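Local coordinates for protein CrmK (Actinoalloteichus sp. WH1-2216-6, PDB 5I1V) that acts as an oxidase with covalently bound FAD and takes part in recycling shunt products during caerulomycin biosynthesis, at the interface of chains A and B. Coordinates in Å, arbitrary orientation; residue numbers count along the deposited sequence, not the author numbering. Chains: chain A/B, CrmK.

Contact 1: the interface of chains A and B. Residues chain A 315, 317-318, 321, 324; chain B 17-18, 21, 25, 336.
The carbonyl oxygen of B:Asp17, which faces CG of A:Pro318 across the interface, accepts a 2.7 Å hydrogen bond from NH1 of B:Arg21. The bond runs near the guanidinium plane and ties the arginine tip back to its own chain, leaving the aliphatic stem to meet the partner. B:Arg21 CD lies 3.9 Å from CG of the A:Pro318 ring, the two side chains roughly perpendicular. The same stem puts CG over one face of the B:Tyr25 ring, toward its rim.

B:Tyr25 meets chain A with CD2, CE2 and its hydroxyl. Its CE2 packs 3.7 Å from the CD2 branch of A:Leu317, while OH abuts the methyl CB of A:Ala321 at 3.6 Å. NH2 of A:Arg315 approaches CD2 of the ring at 4.0 Å, the guanidinium turned steeply (77°) to it. An alanine in place of B:Tyr25 would probably open a gap beside A:Leu317 and A:Ala321 and leave the B:Arg21 stem free to shift.

Beyond the tyrosine, B:Ile336 holds CG1 anti to the carbonyl carbon (chi1 -54°), which spreads its branches: CG2 lies 3.5 Å from O of A:Ala321, and CG1 packs 3.8 Å from CB of A:Gln324. Cohesion between the chains here is therefore a matter of packing. Chain A contributes the end of strand 311-318 and the helix 319-326 that follows it, and chain B fits helix 15-19 and two loop segments against them.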
ATOM      1  N   ARG A 315      -4.420 -22.379  -0.164  1.00 31.38           N
ATOM      2  CA  ARG A 315      -4.406 -22.090   1.261  1.00 32.35           C
ATOM      3  C   ARG A 315      -5.716 -21.419   1.637  1.00 32.27           C
ATOM      4  O   ARG A 315      -6.465 -21.002   0.782  1.00 28.99           O
ATOM      5  CB  ARG A 315      -3.250 -21.161   1.590  1.00 32.87           C
ATOM      6  CG  ARG A 315      -3.359 -19.783   0.925  1.00 35.82           C
ATOM      7  CD  ARG A 315      -2.115 -18.916   1.149  1.00 39.38           C
ATOM      8  NE  ARG A 315      -1.829 -18.822   2.580  1.00 38.66           N
ATOM      9  CZ  ARG A 315      -0.803 -18.156   3.116  1.00 42.27           C
ATOM     10  NH1 ARG A 315       0.038 -17.454   2.360  1.00 42.90           N
ATOM     11  NH2 ARG A 315      -0.642 -18.182   4.433  1.00 38.79           N
ATOM     12  N   LEU A 317      -7.537 -18.330   3.903  1.00 28.21           N
ATOM     13  CA  LEU A 317      -7.188 -17.055   4.513  1.00 26.97           C
ATOM     14  C   LEU A 317      -8.426 -16.314   4.967  1.00 26.57           C
ATOM     15  O   LEU A 317      -9.510 -16.511   4.402  1.00 25.26           O
ATOM     16  CB  LEU A 317      -6.420 -16.189   3.525  1.00 27.30           C
ATOM     17  CG  LEU A 317      -4.933 -16.474   3.301  1.00 31.18           C
ATOM     18  CD1 LEU A 317      -4.413 -15.529   2.251  1.00 32.23           C
ATOM     19  CD2 LEU A 317      -4.144 -16.310   4.596  1.00 32.84           C
ATOM     20  N   PRO A 318      -8.278 -15.430   5.961  1.00 25.37           N
ATOM     21  CA  PRO A 318      -9.458 -14.605   6.262  1.00 24.14           C
ATOM     22  C   PRO A 318      -9.815 -13.689   5.082  1.00 23.95           C
ATOM     23  O   PRO A 318      -8.952 -13.368   4.267  1.00 26.74           O
ATOM     24  CB  PRO A 318      -9.027 -13.816   7.495  1.00 25.32           C
ATOM     25  CG  PRO A 318      -8.018 -14.690   8.178  1.00 24.78           C
ATOM     26  CD  PRO A 318      -7.245 -15.302   7.007  1.00 27.27           C
ATOM     27  N   ALA A 321      -7.637 -10.519   4.474  1.00 23.22           N
ATOM     28  CA  ALA A 321      -6.345 -11.013   4.030  1.00 25.37           C
ATOM     29  C   ALA A 321      -6.377 -11.486   2.581  1.00 25.74           C
ATOM     30  O   ALA A 321      -5.485 -11.133   1.779  1.00 26.64           O
ATOM     31  CB  ALA A 321      -5.859 -12.120   4.952  1.00 25.13           C
ATOM     32  N   GLN A 324      -6.455  -8.381   0.446  1.00 25.72           N
ATOM     33  CA  GLN A 324      -5.188  -7.669   0.440  1.00 25.64           C
ATOM     34  C   GLN A 324      -4.123  -8.486  -0.337  1.00 26.61           C
ATOM     35  O   GLN A 324      -3.239  -7.911  -0.971  1.00 27.35           O
ATOM     36  CB  GLN A 324      -4.730  -7.366   1.868  1.00 25.56           C
ATOM     37  CG  GLN A 324      -5.571  -6.251   2.540  1.00 28.19           C
ATOM     38  CD  GLN A 324      -5.228  -6.043   3.984  1.00 30.18           C
ATOM     39  OE1 GLN A 324      -4.569  -6.858   4.575  1.00 33.19           O
ATOM     40  NE2 GLN A 324      -5.751  -4.971   4.587  1.00 34.83           N
TER
ATOM     41  N   ASP B  17     -10.221 -13.845  13.522  1.00 23.26           N
ATOM     42  CA  ASP B  17      -9.142 -14.534  12.807  1.00 24.59           C
ATOM     43  C   ASP B  17      -8.265 -13.572  12.000  1.00 25.78           C
ATOM     44  O   ASP B  17      -7.067 -13.811  11.766  1.00 27.15           O
ATOM     45  CB  ASP B  17      -9.717 -15.601  11.881  1.00 27.98           C
ATOM     46  CG  ASP B  17     -10.145 -16.867  12.640  1.00 35.25           C
ATOM     47  OD1 ASP B  17      -9.719 -17.046  13.813  1.00 36.22           O
ATOM     48  OD2 ASP B  17     -10.902 -17.693  12.077  1.00 39.61           O
ATOM     49  N   LEU B  18      -8.867 -12.486  11.550  1.00 25.87           N
ATOM     50  CA  LEU B  18      -8.120 -11.469  10.822  1.00 24.78           C
ATOM     51  C   LEU B  18      -7.208 -10.714  11.796  1.00 23.90           C
ATOM     52  O   LEU B  18      -6.006 -10.517  11.550  1.00 23.98           O
ATOM     53  CB  LEU B  18      -9.101 -10.539  10.127  1.00 25.84           C
ATOM     54  CG  LEU B  18      -8.603  -9.394   9.222  1.00 29.28           C
ATOM     55  CD1 LEU B  18      -8.384  -8.120  10.032  1.00 30.69           C
ATOM     56  CD2 LEU B  18      -7.364  -9.743   8.411  1.00 31.19           C
ATOM     57  N   ARG B  21      -3.852 -12.127  12.949  1.00 24.30           N
ATOM     58  CA  ARG B  21      -2.768 -12.211  11.977  1.00 28.66           C
ATOM     59  C   ARG B  21      -2.169 -10.849  11.648  1.00 30.29           C
ATOM     60  O   ARG B  21      -2.896  -9.914  11.351  1.00 41.72           O
ATOM     61  CB  ARG B  21      -3.288 -12.864  10.697  1.00 29.21           C
ATOM     62  CG  ARG B  21      -3.399 -14.357  10.832  1.00 29.35           C
ATOM     63  CD  ARG B  21      -4.487 -14.921   9.923  1.00 31.75           C
ATOM     64  NE  ARG B  21      -4.524 -16.358  10.131  1.00 32.97           N
ATOM     65  CZ  ARG B  21      -5.203 -16.969  11.101  1.00 34.44           C
ATOM     66  NH1 ARG B  21      -5.983 -16.301  11.954  1.00 32.92           N
ATOM     67  NH2 ARG B  21      -5.080 -18.271  11.228  1.00 37.40           N
ATOM     68  N   TYR B  25       3.184 -14.220   9.713  1.00 23.64           N
ATOM     69  CA  TYR B  25       2.239 -15.333   9.886  1.00 25.74           C
ATOM     70  C   TYR B  25       2.790 -16.497  10.721  1.00 26.85           C
ATOM     71  O   TYR B  25       2.048 -17.410  11.116  1.00 25.35           O
ATOM     72  CB  TYR B  25       1.765 -15.826   8.508  1.00 27.46           C
ATOM     73  CG  TYR B  25       0.465 -15.214   8.108  1.00 28.59           C
ATOM     74  CD1 TYR B  25       0.294 -13.837   8.116  1.00 29.03           C
ATOM     75  CD2 TYR B  25      -0.612 -16.003   7.736  1.00 31.29           C
ATOM     76  CE1 TYR B  25      -0.916 -13.265   7.764  1.00 31.56           C
ATOM     77  CE2 TYR B  25      -1.833 -15.437   7.349  1.00 31.25           C
ATOM     78  CZ  TYR B  25      -1.984 -14.067   7.380  1.00 33.64           C
ATOM     79  OH  TYR B  25      -3.200 -13.490   7.018  1.00 34.88           O
ATOM     80  N   ILE B 336       1.333 -10.235   2.512  1.00 28.48           N
ATOM     81  CA  ILE B 336       0.198 -10.906   3.163  1.00 29.22           C
ATOM     82  C   ILE B 336       0.391 -12.404   3.192  1.00 29.40           C
ATOM     83  O   ILE B 336       0.708 -13.017   2.191  1.00 27.72           O
ATOM     84  CB  ILE B 336      -1.135 -10.547   2.446  1.00 29.08           C
ATOM     85  CG1 ILE B 336      -1.294  -9.022   2.376  1.00 28.36           C
ATOM     86  CG2 ILE B 336      -2.320 -11.169   3.178  1.00 29.90           C
ATOM     87  CD1 ILE B 336      -1.342  -8.334   3.735  1.00 28.66           C
TER

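Contact 2: the interface of chains A and B. Residues chain A 315, 325; chain B 25, 336-337, 409.
The guanidinium of A:Arg315 meets the carbonyl oxygen of B:Gly337 at its edge and in its plane, while CA of the same glycine sits 3.4 Å above the centre of the B:Tyr25 ring, whose opposite face carries the B:Arg21 stem. The glycine thus meets the ring with its CA and the guanidinium with its carbonyl, the two lying roughly at right angles. NH1 of A:Arg315 donates to O of B:Gly337 over 3.0 Å, nearly straight at 164°. NH2 leans toward the same oxygen at 3.4 Å, but that bond is weak and bent. The arginine gets there by a bend in its chain at chi3 (-54°), which turns the guanidinium toward the loop of chain B.

B:Gly337 has positive phi (74°), a backbone shape that a residue without a side chain adopts readily. A side chain here would project toward the guanidinium, so the bare glycine leaves room for the arginine tip. A methionine in place of A:Arg315 would probably leave the B:Gly337 carbonyl without its donor from chain A and free that loop to move.

One residue earlier, B:Ile336 packs against helix 319-326. Its CB is 4.0 Å from CA of A:Leu325, and the side chains meet at a slant. CD1 of A:Leu325 reaches O of B:Ile336 at 3.6 Å. On the loop holding B:Thr409, the methyl CG2 approaches NH1 of A:Arg315, with 4.0 Å between them.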
ATOM      1  N   ARG A 315      -4.420 -22.379  -0.164  1.00 31.38           N
ATOM      2  CA  ARG A 315      -4.406 -22.090   1.261  1.00 32.35           C
ATOM      3  C   ARG A 315      -5.716 -21.419   1.637  1.00 32.27           C
ATOM      4  O   ARG A 315      -6.465 -21.002   0.782  1.00 28.99           O
ATOM      5  CB  ARG A 315      -3.250 -21.161   1.590  1.00 32.87           C
ATOM      6  CG  ARG A 315      -3.359 -19.783   0.925  1.00 35.82           C
ATOM      7  CD  ARG A 315      -2.115 -18.916   1.149  1.00 39.38           C
ATOM      8  NE  ARG A 315      -1.829 -18.822   2.580  1.00 38.66           N
ATOM      9  CZ  ARG A 315      -0.803 -18.156   3.116  1.00 42.27           C
ATOM     10  NH1 ARG A 315       0.038 -17.454   2.360  1.00 42.90           N
ATOM     11  NH2 ARG A 315      -0.642 -18.182   4.433  1.00 38.79           N
ATOM     12  N   LEU A 325      -4.219  -9.795  -0.294  1.00 28.31           N
ATOM     13  CA  LEU A 325      -3.223 -10.651  -0.999  1.00 32.42           C
ATOM     14  C   LEU A 325      -3.297 -10.403  -2.503  1.00 34.59           C
ATOM     15  O   LEU A 325      -2.266 -10.326  -3.182  1.00 34.91           O
ATOM     16  CB  LEU A 325      -3.474 -12.133  -0.702  1.00 33.59           C
ATOM     17  CG  LEU A 325      -2.555 -13.173  -1.369  1.00 35.84           C
ATOM     18  CD1 LEU A 325      -1.122 -13.097  -0.868  1.00 35.76           C
ATOM     19  CD2 LEU A 325      -3.114 -14.558  -1.090  1.00 38.91           C
TER
ATOM     20  N   TYR B  25       3.184 -14.220   9.713  1.00 23.64           N
ATOM     21  CA  TYR B  25       2.239 -15.333   9.886  1.00 25.74           C
ATOM     22  C   TYR B  25       2.790 -16.497  10.721  1.00 26.85           C
ATOM     23  O   TYR B  25       2.048 -17.410  11.116  1.00 25.35           O
ATOM     24  CB  TYR B  25       1.765 -15.826   8.508  1.00 27.46           C
ATOM     25  CG  TYR B  25       0.465 -15.214   8.108  1.00 28.59           C
ATOM     26  CD1 TYR B  25       0.294 -13.837   8.116  1.00 29.03           C
ATOM     27  CD2 TYR B  25      -0.612 -16.003   7.736  1.00 31.29           C
ATOM     28  CE1 TYR B  25      -0.916 -13.265   7.764  1.00 31.56           C
ATOM     29  CE2 TYR B  25      -1.833 -15.437   7.349  1.00 31.25           C
ATOM     30  CZ  TYR B  25      -1.984 -14.067   7.380  1.00 33.64           C
ATOM     31  OH  TYR B  25      -3.200 -13.490   7.018  1.00 34.88           O
ATOM     32  N   ILE B 336       1.333 -10.235   2.512  1.00 28.48           N
ATOM     33  CA  ILE B 336       0.198 -10.906   3.163  1.00 29.22           C
ATOM     34  C   ILE B 336       0.391 -12.404   3.192  1.00 29.40           C
ATOM     35  O   ILE B 336       0.708 -13.017   2.191  1.00 27.72           O
ATOM     36  CB  ILE B 336      -1.135 -10.547   2.446  1.00 29.08           C
ATOM     37  CG1 ILE B 336      -1.294  -9.022   2.376  1.00 28.36           C
ATOM     38  CG2 ILE B 336      -2.320 -11.169   3.178  1.00 29.90           C
ATOM     39  CD1 ILE B 336      -1.342  -8.334   3.735  1.00 28.66           C
ATOM     40  N   GLY B 337       0.208 -12.977   4.368  1.00 28.72           N
ATOM     41  CA  GLY B 337       0.320 -14.408   4.562  1.00 29.26           C
ATOM     42  C   GLY B 337       1.757 -14.921   4.550  1.00 28.25           C
ATOM     43  O   GLY B 337       2.016 -16.069   4.103  1.00 29.17           O
ATOM     44  N   THR B 409       6.201 -18.905   2.641  1.00 32.83           N
ATOM     45  CA  THR B 409       4.784 -19.094   2.894  1.00 34.09           C
ATOM     46  C   THR B 409       4.410 -20.435   3.498  1.00 34.38           C
ATOM     47  O   THR B 409       3.415 -20.527   4.200  1.00 33.36           O
ATOM     48  CB  THR B 409       3.922 -18.864   1.629  1.00 39.02           C
ATOM     49  OG1 THR B 409       4.484 -19.571   0.527  1.00 40.97           O
ATOM     50  CG2 THR B 409       3.848 -17.376   1.275  1.00 38.50           C
TER

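Contact 3: the interface of chains A and B. Residues chain A 14-15, 18; chain B 112, 221, 318.
From CB outward, the side chain of A:His14 runs past two residues of chain B. Its CB lies 3.9 Å from the hydroxyl OH of B:Tyr112, and beyond it the imidazole turns one face to B:Ala221. The alanine methyl CB stands over that face, 3.8 Å from the ring centroid and offset toward the rim, a CH-pi contact. CG and CD2 of A:His14 are the ring atoms nearest this methyl, each 3.7 Å from B:Ala221 CB, while ND1 and the tip NE2 lie slightly farther from it.

With CG anti to its backbone N (chi1 -167°), B:Tyr112 lays its ring alongside the A:Arg15 stem, the two side chains antiparallel, and brings its OH near A:His14. CG of the arginine rests 3.9 Å from CE2 of the ring. Further along the stem, CD of A:Arg15 comes within 3.4 Å of the backbone O of B:Tyr112. The chain then bends at chi3, and the contact with the tyrosine is made by methylenes, the guanidinium plane being strongly inclined to the ring. CG of B:Pro318 lies 4.1 Å from N of A:Leu18.

Packing joins the two sides. The start of helix 15-19 in chain A, with the residue just before it, lies against helix 104-115, the end of strand 311-318 and the loop residue B:Ala221 of chain B.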
ATOM      1  N   HIS A  14       7.236  23.478  -3.832  1.00 24.78           N
ATOM      2  CA  HIS A  14       7.878  22.163  -4.085  1.00 27.94           C
ATOM      3  C   HIS A  14       6.887  21.054  -4.295  1.00 24.25           C
ATOM      4  O   HIS A  14       7.146  20.076  -4.991  1.00 22.25           O
ATOM      5  CB  HIS A  14       8.820  21.769  -2.941  1.00 34.06           C
ATOM      6  CG  HIS A  14      10.098  22.552  -2.905  1.00 41.14           C
ATOM      7  ND1 HIS A  14      10.877  22.650  -1.768  1.00 47.86           N
ATOM      8  CD2 HIS A  14      10.730  23.280  -3.858  1.00 46.35           C
ATOM      9  CE1 HIS A  14      11.934  23.399  -2.025  1.00 47.52           C
ATOM     10  NE2 HIS A  14      11.871  23.793  -3.286  1.00 45.12           N
ATOM     11  N   ARG A  15       5.707  21.229  -3.734  1.00 20.74           N
ATOM     12  CA  ARG A  15       4.664  20.220  -3.898  1.00 22.51           C
ATOM     13  C   ARG A  15       4.086  20.099  -5.306  1.00 22.13           C
ATOM     14  O   ARG A  15       3.461  19.079  -5.642  1.00 22.07           O
ATOM     15  CB  ARG A  15       3.512  20.530  -2.927  1.00 22.87           C
ATOM     16  CG  ARG A  15       3.828  20.209  -1.502  1.00 21.49           C
ATOM     17  CD  ARG A  15       2.719  20.685  -0.614  1.00 21.00           C
ATOM     18  NE  ARG A  15       2.720  22.124  -0.497  1.00 21.00           N
ATOM     19  CZ  ARG A  15       1.998  22.787   0.405  1.00 24.26           C
ATOM     20  NH1 ARG A  15       1.181  22.140   1.238  1.00 22.60           N
ATOM     21  NH2 ARG A  15       2.065  24.107   0.450  1.00 27.31           N
ATOM     22  N   LEU A  18       5.021  17.046  -7.519  1.00 24.61           N
ATOM     23  CA  LEU A  18       4.388  15.826  -6.964  1.00 24.68           C
ATOM     24  C   LEU A  18       2.907  15.771  -7.320  1.00 23.94           C
ATOM     25  O   LEU A  18       2.410  14.787  -7.863  1.00 22.30           O
ATOM     26  CB  LEU A  18       4.596  15.804  -5.453  1.00 27.38           C
ATOM     27  CG  LEU A  18       4.241  14.521  -4.645  1.00 28.98           C
ATOM     28  CD1 LEU A  18       2.813  14.622  -4.210  1.00 32.15           C
ATOM     29  CD2 LEU A  18       4.555  13.214  -5.376  1.00 30.14           C
TER
ATOM     30  N   TYR B 112       3.222  15.743   4.062  1.00 20.60           N
ATOM     31  CA  TYR B 112       3.792  16.318   2.858  1.00 21.47           C
ATOM     32  C   TYR B 112       2.771  17.101   2.027  1.00 20.80           C
ATOM     33  O   TYR B 112       2.987  18.286   1.720  1.00 20.96           O
ATOM     34  CB  TYR B 112       4.488  15.310   1.953  1.00 22.14           C
ATOM     35  CG  TYR B 112       5.304  16.071   0.909  1.00 23.99           C
ATOM     36  CD1 TYR B 112       6.367  16.849   1.296  1.00 24.89           C
ATOM     37  CD2 TYR B 112       4.932  16.084  -0.429  1.00 25.89           C
ATOM     38  CE1 TYR B 112       7.103  17.592   0.381  1.00 28.24           C
ATOM     39  CE2 TYR B 112       5.648  16.801  -1.361  1.00 26.66           C
ATOM     40  CZ  TYR B 112       6.726  17.558  -0.957  1.00 29.97           C
ATOM     41  OH  TYR B 112       7.433  18.280  -1.853  1.00 35.32           O
ATOM     42  N   ALA B 221      13.383  18.713  -2.887  1.00 32.87           N
ATOM     43  CA  ALA B 221      12.232  18.706  -3.762  1.00 33.38           C
ATOM     44  C   ALA B 221      12.208  17.487  -4.668  1.00 31.71           C
ATOM     45  O   ALA B 221      11.162  16.920  -4.898  1.00 32.27           O
ATOM     46  CB  ALA B 221      12.196  19.984  -4.604  1.00 38.40           C
ATOM     47  N   PRO B 318      10.168  13.484  -7.927  1.00 29.84           N
ATOM     48  CA  PRO B 318       9.853  14.278  -6.722  1.00 29.18           C
ATOM     49  C   PRO B 318      10.111  13.491  -5.430  1.00 26.91           C
ATOM     50  O   PRO B 318      10.040  12.271  -5.465  1.00 26.82           O
ATOM     51  CB  PRO B 318       8.356  14.536  -6.854  1.00 29.48           C
ATOM     52  CG  PRO B 318       8.024  14.299  -8.274  1.00 31.69           C
ATOM     53  CD  PRO B 318       9.000  13.287  -8.781  1.00 29.41           C
TER

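Contact 4: the interface of chains A and B. Residues chain A 113-114; chain B 7, 36, 38, 82-83.
The C-terminal end of helix 104-115 in chain A, carrying A:Lys113 and A:Asn114, is set against loops of chain B holding B:Tyr38 and the pair B:Ser82 and B:Ser83, with strands 7-9 and 33-36 close by. A:Asn114 carries the polar link. Its CG lies anti to the carbonyl carbon (chi1 -68°), which sends the amide off the helix toward the chain B hydroxyls. The amide oxygen OD1 accepts two hydrogen bonds, one of 2.6 Å from the phenol OH of B:Tyr38 and one of 2.7 Å from OG of B:Ser83. The donors approach from opposite sides of the C=O, about 119° apart as seen from OD1, and each is tilted somewhat from the carbonyl plane. Gripped from both sides, the amide is likely to have little freedom to flip or turn. The tyrosine and asparagine side chains pass alongside in opposite directions, with their planes 34° apart.

Looser contacts flank this pair of bonds. CG2 of B:Val7 lies 3.8 Å from the backbone O of A:Asn114, and B:Leu36 turns CD1 toward O of A:Lys113. The lysine chain, extended beyond CG, runs past B:Ser82, its methylene CD 3.9 Å from the serine OG.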
ATOM      1  N   LYS A 113     -12.744  -3.599  10.109  1.00 18.19           N
ATOM      2  CA  LYS A 113     -12.255  -3.777  11.472  1.00 20.37           C
ATOM      3  C   LYS A 113     -13.245  -3.159  12.477  1.00 21.10           C
ATOM      4  O   LYS A 113     -13.503  -3.719  13.530  1.00 21.25           O
ATOM      5  CB  LYS A 113     -10.864  -3.212  11.650  1.00 23.46           C
ATOM      6  CG  LYS A 113      -9.810  -3.945  10.823  1.00 27.22           C
ATOM      7  CD  LYS A 113      -8.412  -3.512  11.188  1.00 29.87           C
ATOM      8  CE  LYS A 113      -7.411  -4.011  10.176  1.00 36.33           C
ATOM      9  NZ  LYS A 113      -6.035  -3.820  10.721  1.00 38.81           N
ATOM     10  N   ASN A 114     -13.830  -2.031  12.133  1.00 20.25           N
ATOM     11  CA  ASN A 114     -14.705  -1.358  13.088  1.00 20.87           C
ATOM     12  C   ASN A 114     -16.141  -1.880  13.176  1.00 21.94           C
ATOM     13  O   ASN A 114     -16.789  -1.775  14.244  1.00 20.58           O
ATOM     14  CB  ASN A 114     -14.720   0.132  12.831  1.00 21.64           C
ATOM     15  CG  ASN A 114     -13.392   0.760  13.148  1.00 24.10           C
ATOM     16  OD1 ASN A 114     -13.023   0.887  14.307  1.00 27.82           O
ATOM     17  ND2 ASN A 114     -12.660   1.135  12.126  1.00 26.00           N
TER
ATOM     18  N   VAL B   7     -14.643  -1.375  20.629  1.00 23.39           N
ATOM     19  CA  VAL B   7     -15.069  -2.668  20.102  1.00 23.31           C
ATOM     20  C   VAL B   7     -14.346  -3.821  20.798  1.00 23.07           C
ATOM     21  O   VAL B   7     -13.153  -3.727  21.052  1.00 20.30           O
ATOM     22  CB  VAL B   7     -14.811  -2.718  18.592  1.00 23.50           C
ATOM     23  CG1 VAL B   7     -15.131  -4.106  18.046  1.00 25.49           C
ATOM     24  CG2 VAL B   7     -15.669  -1.676  17.912  1.00 26.35           C
ATOM     25  N   LEU B  36     -10.522  -2.730  20.455  1.00 18.12           N
ATOM     26  CA  LEU B  36     -10.204  -1.601  19.563  1.00 20.68           C
ATOM     27  C   LEU B  36     -10.776  -0.316  20.109  1.00 19.33           C
ATOM     28  O   LEU B  36     -11.957  -0.066  19.906  1.00 19.61           O
ATOM     29  CB  LEU B  36     -10.809  -1.811  18.146  1.00 24.06           C
ATOM     30  CG  LEU B  36     -10.492  -3.011  17.299  1.00 32.87           C
ATOM     31  CD1 LEU B  36     -10.184  -2.592  15.856  1.00 38.85           C
ATOM     32  CD2 LEU B  36      -9.371  -3.855  17.804  1.00 34.23           C
ATOM     33  N   TYR B  38     -11.106   3.911  20.715  1.00 20.96           N
ATOM     34  CA  TYR B  38     -11.229   5.088  19.873  1.00 22.45           C
ATOM     35  C   TYR B  38     -10.642   6.307  20.523  1.00 23.55           C
ATOM     36  O   TYR B  38     -10.406   7.276  19.827  1.00 26.74           O
ATOM     37  CB  TYR B  38     -12.711   5.378  19.547  1.00 22.74           C
ATOM     38  CG  TYR B  38     -13.277   4.295  18.660  1.00 22.30           C
ATOM     39  CD1 TYR B  38     -12.936   4.228  17.311  1.00 24.03           C
ATOM     40  CD2 TYR B  38     -14.065   3.279  19.195  1.00 23.41           C
ATOM     41  CE1 TYR B  38     -13.423   3.201  16.525  1.00 26.08           C
ATOM     42  CE2 TYR B  38     -14.527   2.229  18.426  1.00 23.91           C
ATOM     43  CZ  TYR B  38     -14.222   2.208  17.086  1.00 25.81           C
ATOM     44  OH  TYR B  38     -14.673   1.181  16.316  1.00 27.20           O
ATOM     45  N   SER B  82      -5.295   0.428  15.807  1.00 21.30           N
ATOM     46  CA  SER B  82      -5.440   0.784  14.418  1.00 24.30           C
ATOM     47  C   SER B  82      -6.620   1.725  14.093  1.00 24.69           C
ATOM     48  O   SER B  82      -6.567   2.403  13.082  1.00 24.51           O
ATOM     49  CB  SER B  82      -5.472  -0.475  13.533  1.00 24.51           C
ATOM     50  OG  SER B  82      -6.635  -1.243  13.779  1.00 24.46           O
ATOM     51  N   SER B  83      -7.645   1.834  14.936  1.00 22.89           N
ATOM     52  CA  SER B  83      -8.655   2.878  14.702  1.00 26.16           C
ATOM     53  C   SER B  83      -8.287   4.223  15.342  1.00 28.51           C
ATOM     54  O   SER B  83      -9.106   5.148  15.311  1.00 30.73           O
ATOM     55  CB  SER B  83     -10.036   2.438  15.240  1.00 28.53           C
ATOM     56  OG  SER B  83     -10.374   1.167  14.742  1.00 30.11           O
TER

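Contacts 1 and 2 form one continuous patch, the centres of their C-alpha atoms about 6 Å apart, with A:Arg315, B:Tyr25 and B:Ile336 in both. Measured the same way, contact 4 lies about 18 Å from contact 1 and 23 Å from contact 2. Contact 3 is 32 to 35 Å from the others between such centres, yet it reuses helix 15-19 and the end of strand 311-318 with the chains exchanged, bringing in the twin of the contact 1 pairing between residues 18 and 318. Helix 104-115 likewise serves contacts 3 and 4. Two-fold symmetry doubles every patch, which would suit a stable dimer, although the structure alone does not show that CrmK pairs in solution.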